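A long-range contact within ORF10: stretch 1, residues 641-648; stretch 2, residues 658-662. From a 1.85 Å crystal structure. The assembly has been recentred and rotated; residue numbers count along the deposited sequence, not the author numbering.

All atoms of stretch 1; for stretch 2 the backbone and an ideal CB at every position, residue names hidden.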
# COMPACT_ATOMS: atom_id res chain seq x y z
N ILE A 641 -7.88 -0.81 -5.35
CA ILE A 641 -6.74 -1.65 -5.00
C ILE A 641 -5.47 -0.95 -5.49
O ILE A 641 -5.25 -0.84 -6.70
CB ILE A 641 -6.88 -3.05 -5.63
CG1 ILE A 641 -8.22 -3.68 -5.23
CG2 ILE A 641 -5.70 -3.93 -5.26
CD1 ILE A 641 -8.61 -4.89 -6.04
N GLY A 642 -4.61 -0.52 -4.56
CA GLY A 642 -3.57 0.44 -4.92
C GLY A 642 -2.58 -0.08 -5.95
O GLY A 642 -2.18 0.66 -6.86
N ASN A 643 -2.15 -1.34 -5.82
CA ASN A 643 -1.11 -1.81 -6.74
C ASN A 643 -1.61 -1.90 -8.17
O ASN A 643 -0.80 -1.95 -9.10
CB ASN A 643 -0.54 -3.16 -6.30
CG ASN A 643 -1.53 -4.30 -6.52
OD1 ASN A 643 -2.53 -4.39 -5.81
ND2 ASN A 643 -1.24 -5.18 -7.49
N ILE A 644 -2.93 -1.91 -8.37
CA ILE A 644 -3.42 -2.12 -9.72
C ILE A 644 -3.14 -0.89 -10.58
O ILE A 644 -2.98 -1.01 -11.80
CB ILE A 644 -4.91 -2.50 -9.70
CG1 ILE A 644 -5.07 -3.85 -8.98
CG2 ILE A 644 -5.48 -2.59 -11.13
CD1 ILE A 644 -6.48 -4.49 -9.05
N MET A 645 -3.02 0.29 -9.98
CA MET A 645 -2.72 1.45 -10.82
C MET A 645 -1.33 1.33 -11.45
O MET A 645 -1.14 1.73 -12.61
CB MET A 645 -2.91 2.75 -10.04
CG MET A 645 -1.85 3.12 -9.03
SD MET A 645 -2.35 4.70 -8.26
CE MET A 645 -2.41 4.18 -6.55
N ALA A 646 -0.36 0.72 -10.74
CA ALA A 646 0.94 0.46 -11.37
C ALA A 646 0.80 -0.59 -12.48
O ALA A 646 1.36 -0.43 -13.57
CB ALA A 646 1.96 -0.02 -10.32
N SER A 647 0.03 -1.65 -12.21
CA SER A 647 -0.23 -2.70 -13.21
C SER A 647 -0.88 -2.15 -14.47
O SER A 647 -0.63 -2.68 -15.56
CB SER A 647 -1.15 -3.77 -12.62
OG SER A 647 -0.46 -4.49 -11.64
N ARG A 648 -1.73 -1.14 -14.35
CA ARG A 648 -2.43 -0.65 -15.53
C ARG A 648 -1.46 -0.01 -16.51
O ARG A 648 -1.66 -0.10 -17.74
CB ARG A 648 -3.51 0.36 -15.14
CG ARG A 648 -4.75 -0.27 -14.51
CD ARG A 648 -5.79 0.81 -14.24
NE ARG A 648 -6.56 0.53 -13.03
CZ ARG A 648 -7.62 -0.27 -12.99
NH1 ARG A 648 -8.06 -0.86 -14.10
NH2 ARG A 648 -8.25 -0.48 -11.83
N UNK A 658 8.94 -5.36 -12.19
CA UNK A 658 8.01 -5.28 -11.05
C UNK A 658 7.18 -4.00 -11.10
O UNK A 658 7.68 -2.94 -11.48
CB UNK A 658 8.78 -5.35 -9.73
N UNK A 659 5.90 -4.10 -10.73
CA UNK A 659 4.97 -2.98 -10.72
C UNK A 659 4.29 -2.98 -9.35
O UNK A 659 3.47 -3.86 -9.06
CB UNK A 659 3.95 -3.08 -11.86
N UNK A 660 4.62 -2.01 -8.51
CA UNK A 660 4.15 -2.03 -7.13
C UNK A 660 3.86 -0.62 -6.64
O UNK A 660 4.31 0.37 -7.21
CB UNK A 660 5.18 -2.70 -6.22
N UNK A 661 3.12 -0.54 -5.53
CA UNK A 661 3.11 0.71 -4.78
C UNK A 661 4.13 0.62 -3.65
O UNK A 661 4.48 -0.47 -3.19
CB UNK A 661 1.71 1.01 -4.23
N UNK A 662 4.63 1.79 -3.24
CA UNK A 662 5.60 1.95 -2.17
C UNK A 662 5.04 3.03 -1.25
O UNK A 662 4.65 4.10 -1.74
CB UNK A 662 6.99 2.31 -2.70

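The helix of stretch 1 packs against the strand beginning at position 659, the two axes approaching to 6.4 Å with their directions 139° apart. CA-to-CB bonds along the strand point alternately toward and away from the helix, so stretch 1 bears directly on positions 659 and 661 and much less on the others.

Position 658 lies before the strand, and its ideal CB has nothing of stretch 1 within 5.5 Å. The helix therefore sets no size or polarity here. The phi/psi of -62/141° suits many residues, proline among them, and the deposited residue is Pro658, whose ring stays clear of the helix.

At position 659 the CB points toward the helix and meets its surface at once: the ideal CB is 4.0 Å from CB of Ala646 and 4.2 Å from N of Ser647. That amide already donates to O of Asn643, one turn back, so it offers little to a polar side chain. A small apolar residue fits best, and glycine could also be accommodated. The deposited residue is Ala659, whose CB lies 4.0 Å from CB of Ala646, a methyl-to-methyl contact between two short side chains. No direct hydrogen bond joins the stretches, but a water bridges them: it donates to O of Ala659 (2.5 Å from the water O) and to OG of Ser647 (3.0 Å), and accepts from ND2 of Asn643 (2.9 Å).

Position 660 turns its CB away, with no atom of stretch 1 within 5.5 Å. Its extended backbone, -144/164°, favours beta-branched residues without excluding others. Ile660 is found, with chi1 p and chi2 t; its contact with the helix is made by the backbone, N lying 3.8 Å from CB of Ala646.

At position 661 the CB again points toward the helix, but at longer range, 4.7 Å from both O of Gly642 and CA of Asn643. These gaps leave space for another atom or two beyond the CB; valine, threonine or serine would be reasonable, and the -96/154° backbone is compatible with beta-branching. The residue is Thr661. With chi1 at 65° (p), its CG2 methyl reaches to 3.3 Å from O of Gly642 and 3.7 Å from CA of Asn643, while OG1 is directed elsewhere and lies farther from both atoms.

Position 662 is beyond the reach of stretch 1. Its strand geometry, -130/129°, suits a beta-branched residue, and Val662 occupies it with chi1 t.

Stretch 2 (658-662) PAITV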
# COMPACT_ATOMS: atom_id res chain seq x y z
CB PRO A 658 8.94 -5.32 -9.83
CG PRO A 658 10.27 -4.82 -10.34
CD PRO A 658 10.34 -5.33 -11.77
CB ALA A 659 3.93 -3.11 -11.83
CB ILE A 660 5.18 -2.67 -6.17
CG1 ILE A 660 6.49 -1.87 -6.18
CG2 ILE A 660 5.37 -4.16 -6.48
CD1 ILE A 660 7.51 -2.34 -5.13
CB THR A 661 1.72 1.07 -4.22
OG1 THR A 661 1.33 0.10 -3.24
CG2 THR A 661 0.70 1.12 -5.34
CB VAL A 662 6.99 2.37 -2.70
CG1 VAL A 662 7.93 2.70 -1.55
CG2 VAL A 662 7.59 1.25 -3.57
O HOH W 1 1.11 -4.71 -9.07
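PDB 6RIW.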